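Local atomic coordinates of profilin (PDB entry 3D9Y), a protein that binds monomeric actin and so controls its polymerisation, binds the lipid PIP2, and is essential for cytokinesis in fission yeast. Residues S2-G13 and A20-S34. Residues are numbered along the deposited sequence; the frame is centred on the assembly and turned at random.
Sequences SWQAYVDTSLLG and AAIVSRAGDSVWAAS
Helix 3-12 packs along the edge hairpin of the profilin sheet, its axis 7.0 Å from that of strand 30-33 at 32° and running roughly opposite to strand 20-24. In the profilin fold the N- and C-terminal helices share one side of the antiparallel sheet, and Tyr6 and Leu11 reach helix 108-125. Trp3 and Trp31 lie side by side; CE3 and CZ3 of Trp31 sit over one face of the Trp3 indole, with Trp31 CZ3 3.6 Å from Trp3 CZ2 and the six-membered rings inclined at 47°. The pair probably forms part of the aromatic patch, shared with both terminal helices, by which profilins bind poly-proline. Ile22 meets Trp3 at about a right angle, its CD1 near the plane of the indole at the edge and 3.5 Å from Tyr6 CB. Val7 splits its branches: CG2 touches both Ile22 CG1 and Ala32 CB, each at 3.9 Å, while CG1, anti to the backbone N (chi1 165°), rests 3.8 Å from Ala20 O and from Ser34 N. Leu11 CD1 continues the apolar seam against Ala20 CB, and Leu12 CD1 against Ser34 CB. Gln4 grips the backbone of Ala33 twice: OE1 accepts from Ala33 N at 3.3 Å, the donor tilted from the carbonyl plane, and NE2 gives to Ala33 O at 3.0 Å. NE2 also donates to Asp8 OD1 at 3.0 Å. A leucine here would probably leave both Ala33 groups without these partners and Asp8 without a donor. Gln4 NE2 approaches Ala33 O from above the carbonyl plane.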
# COMPACT_ATOMS: atom_id res chain seq x y z
N SER A 2 1.87 -9.41 15.84
CA SER A 2 0.72 -9.67 14.93
C SER A 2 0.73 -8.71 13.75
O SER A 2 1.27 -7.61 13.86
CB SER A 2 -0.60 -9.53 15.69
OG SER A 2 -0.86 -8.17 15.99
N TRP A 3 0.11 -9.10 12.64
CA TRP A 3 0.06 -8.22 11.48
C TRP A 3 -0.75 -6.96 11.75
O TRP A 3 -0.40 -5.89 11.24
CB TRP A 3 -0.46 -8.96 10.25
CG TRP A 3 0.51 -9.99 9.78
CD1 TRP A 3 0.41 -11.33 9.93
CD2 TRP A 3 1.76 -9.75 9.12
NE1 TRP A 3 1.51 -11.95 9.39
CE2 TRP A 3 2.35 -11.00 8.88
CE3 TRP A 3 2.42 -8.60 8.69
CZ2 TRP A 3 3.58 -11.14 8.24
CZ3 TRP A 3 3.65 -8.73 8.05
CH2 TRP A 3 4.21 -9.99 7.83
N GLN A 4 -1.82 -7.06 12.54
CA GLN A 4 -2.62 -5.88 12.89
C GLN A 4 -1.78 -4.83 13.61
O GLN A 4 -2.01 -3.64 13.44
CB GLN A 4 -3.85 -6.26 13.73
CG GLN A 4 -4.85 -5.11 13.92
CD GLN A 4 -5.40 -4.58 12.59
OE1 GLN A 4 -5.68 -5.35 11.68
NE2 GLN A 4 -5.56 -3.26 12.49
N ALA A 5 -0.82 -5.27 14.41
CA ALA A 5 0.06 -4.35 15.14
C ALA A 5 0.94 -3.55 14.20
O ALA A 5 1.29 -2.41 14.49
CB ALA A 5 0.91 -5.10 16.11
N TYR A 6 1.33 -4.16 13.09
CA TYR A 6 2.06 -3.44 12.05
C TYR A 6 1.21 -2.30 11.49
O TYR A 6 1.70 -1.20 11.26
CB TYR A 6 2.54 -4.40 10.95
CG TYR A 6 3.83 -5.11 11.29
CD1 TYR A 6 5.05 -4.55 10.96
CD2 TYR A 6 3.83 -6.35 11.93
CE1 TYR A 6 6.25 -5.19 11.27
CE2 TYR A 6 5.02 -7.00 12.24
CZ TYR A 6 6.22 -6.41 11.91
OH TYR A 6 7.40 -7.05 12.20
N VAL A 7 -0.07 -2.55 11.28
CA VAL A 7 -0.97 -1.52 10.77
C VAL A 7 -1.18 -0.41 11.81
O VAL A 7 -0.97 0.77 11.52
CB VAL A 7 -2.33 -2.13 10.33
CG1 VAL A 7 -3.38 -1.04 10.14
CG2 VAL A 7 -2.15 -2.92 9.05
N ASP A 8 -1.58 -0.81 13.01
CA ASP A 8 -2.01 0.13 14.04
C ASP A 8 -0.84 0.90 14.65
O ASP A 8 -0.86 2.13 14.73
CB ASP A 8 -2.80 -0.59 15.13
CG ASP A 8 -4.16 -1.09 14.66
OD1 ASP A 8 -4.70 -0.62 13.62
OD2 ASP A 8 -4.72 -1.98 15.34
N THR A 9 0.18 0.17 15.08
CA THR A 9 1.30 0.77 15.79
C THR A 9 2.32 1.35 14.83
O THR A 9 2.70 2.51 14.94
CB THR A 9 1.98 -0.27 16.73
OG1 THR A 9 1.05 -0.69 17.73
CG2 THR A 9 3.21 0.32 17.41
N SER A 10 2.75 0.55 13.85
CA SER A 10 3.84 0.97 12.98
C SER A 10 3.44 1.97 11.89
O SER A 10 4.24 2.81 11.51
CB SER A 10 4.51 -0.26 12.36
OG SER A 10 5.02 -1.09 13.39
N LEU A 11 2.21 1.89 11.39
CA LEU A 11 1.81 2.83 10.33
C LEU A 11 0.88 3.92 10.86
O LEU A 11 1.25 5.09 10.86
CB LEU A 11 1.20 2.07 9.16
CG LEU A 11 2.16 1.10 8.46
CD1 LEU A 11 1.46 0.23 7.43
CD2 LEU A 11 3.33 1.82 7.82
N LEU A 12 -0.31 3.57 11.32
CA LEU A 12 -1.22 4.58 11.89
C LEU A 12 -0.62 5.34 13.09
O LEU A 12 -0.89 6.54 13.27
CB LEU A 12 -2.56 3.97 12.29
CG LEU A 12 -3.40 3.27 11.22
CD1 LEU A 12 -4.78 2.96 11.75
CD2 LEU A 12 -3.48 4.10 9.99
N GLY A 13 0.18 4.65 13.89
CA GLY A 13 0.76 5.25 15.09
C GLY A 13 1.73 6.39 14.81
O GLY A 13 2.05 7.15 15.72
N ALA A 20 -4.50 1.96 6.52
CA ALA A 20 -3.49 1.02 6.04
C ALA A 20 -3.98 -0.42 6.00
O ALA A 20 -4.96 -0.80 6.67
CB ALA A 20 -2.21 1.11 6.88
N ALA A 21 -3.30 -1.22 5.18
CA ALA A 21 -3.56 -2.64 5.07
C ALA A 21 -2.28 -3.40 4.73
O ALA A 21 -1.31 -2.82 4.22
CB ALA A 21 -4.64 -2.90 4.03
N ILE A 22 -2.27 -4.69 5.05
CA ILE A 22 -1.18 -5.58 4.66
C ILE A 22 -1.81 -6.79 3.99
O ILE A 22 -2.71 -7.41 4.54
CB ILE A 22 -0.33 -6.01 5.86
CG1 ILE A 22 0.26 -4.77 6.54
CG2 ILE A 22 0.76 -7.00 5.41
CD1 ILE A 22 0.97 -5.03 7.84
N VAL A 23 -1.34 -7.10 2.78
CA VAL A 23 -1.95 -8.14 1.95
C VAL A 23 -0.89 -9.09 1.39
O VAL A 23 0.28 -8.74 1.32
CB VAL A 23 -2.79 -7.51 0.80
CG1 VAL A 23 -3.84 -6.55 1.37
CG2 VAL A 23 -1.93 -6.78 -0.17
N SER A 24 -1.30 -10.28 0.97
CA SER A 24 -0.36 -11.25 0.41
C SER A 24 0.20 -10.80 -0.95
O SER A 24 -0.56 -10.31 -1.78
CB SER A 24 -1.04 -12.62 0.25
OG SER A 24 -0.19 -13.52 -0.43
N ARG A 25 1.51 -10.98 -1.17
CA ARG A 25 2.14 -10.68 -2.47
C ARG A 25 1.47 -11.45 -3.62
O ARG A 25 1.44 -10.98 -4.76
CB ARG A 25 3.64 -11.02 -2.47
CG ARG A 25 4.57 -9.92 -2.96
CD ARG A 25 4.62 -9.77 -4.45
NE ARG A 25 5.75 -8.95 -4.89
CZ ARG A 25 6.08 -8.72 -6.17
NH1 ARG A 25 5.38 -9.26 -7.16
NH2 ARG A 25 7.12 -7.94 -6.46
N ALA A 26 0.96 -12.65 -3.32
CA ALA A 26 0.28 -13.48 -4.32
C ALA A 26 -1.15 -13.01 -4.63
O ALA A 26 -1.77 -13.49 -5.57
CB ALA A 26 0.26 -14.95 -3.88
N GLY A 27 -1.69 -12.10 -3.81
CA GLY A 27 -3.01 -11.52 -4.04
C GLY A 27 -4.16 -12.43 -3.62
O GLY A 27 -5.27 -12.27 -4.10
N ASP A 28 -3.87 -13.35 -2.70
CA ASP A 28 -4.83 -14.38 -2.27
C ASP A 28 -5.56 -14.04 -0.97
O ASP A 28 -6.62 -14.60 -0.70
CB ASP A 28 -4.09 -15.71 -2.06
CG ASP A 28 -2.97 -15.59 -1.03
OD1 ASP A 28 -1.92 -15.02 -1.39
OD2 ASP A 28 -3.14 -16.03 0.12
N SER A 29 -4.98 -13.16 -0.15
CA SER A 29 -5.60 -12.79 1.13
C SER A 29 -5.09 -11.48 1.71
O SER A 29 -4.03 -10.97 1.32
CB SER A 29 -5.38 -13.91 2.15
OG SER A 29 -4.00 -14.07 2.44
N VAL A 30 -5.88 -10.95 2.64
CA VAL A 30 -5.53 -9.76 3.40
C VAL A 30 -5.13 -10.19 4.80
O VAL A 30 -5.89 -10.87 5.49
CB VAL A 30 -6.71 -8.81 3.47
N TRP A 31 -3.93 -9.81 5.22
CA TRP A 31 -3.39 -10.25 6.51
C TRP A 31 -3.76 -9.32 7.67
O TRP A 31 -3.86 -9.77 8.81
CB TRP A 31 -1.88 -10.42 6.43
CG TRP A 31 -1.40 -11.48 5.47
CD1 TRP A 31 -2.16 -12.41 4.81
CD2 TRP A 31 -0.05 -11.75 5.11
NE1 TRP A 31 -1.36 -13.22 4.04
CE2 TRP A 31 -0.06 -12.83 4.21
CE3 TRP A 31 1.18 -11.17 5.45
CZ2 TRP A 31 1.12 -13.35 3.66
CZ3 TRP A 31 2.33 -11.68 4.90
CH2 TRP A 31 2.30 -12.75 4.01
N ALA A 32 -3.93 -8.03 7.38
CA ALA A 32 -4.32 -7.02 8.38
C ALA A 32 -4.85 -5.76 7.71
O ALA A 32 -4.48 -5.45 6.59
CB ALA A 32 -3.14 -6.67 9.24
N ALA A 33 -5.70 -5.01 8.41
CA ALA A 33 -6.28 -3.80 7.84
C ALA A 33 -6.85 -2.91 8.94
O ALA A 33 -7.27 -3.42 9.97
CB ALA A 33 -7.36 -4.15 6.83
N SER A 34 -6.83 -1.60 8.71
CA SER A 34 -7.44 -0.64 9.61
C SER A 34 -8.96 -0.56 9.41
O SER A 34 -9.49 -1.07 8.43
CB SER A 34 -6.81 0.75 9.44
OG SER A 34 -6.93 1.23 8.12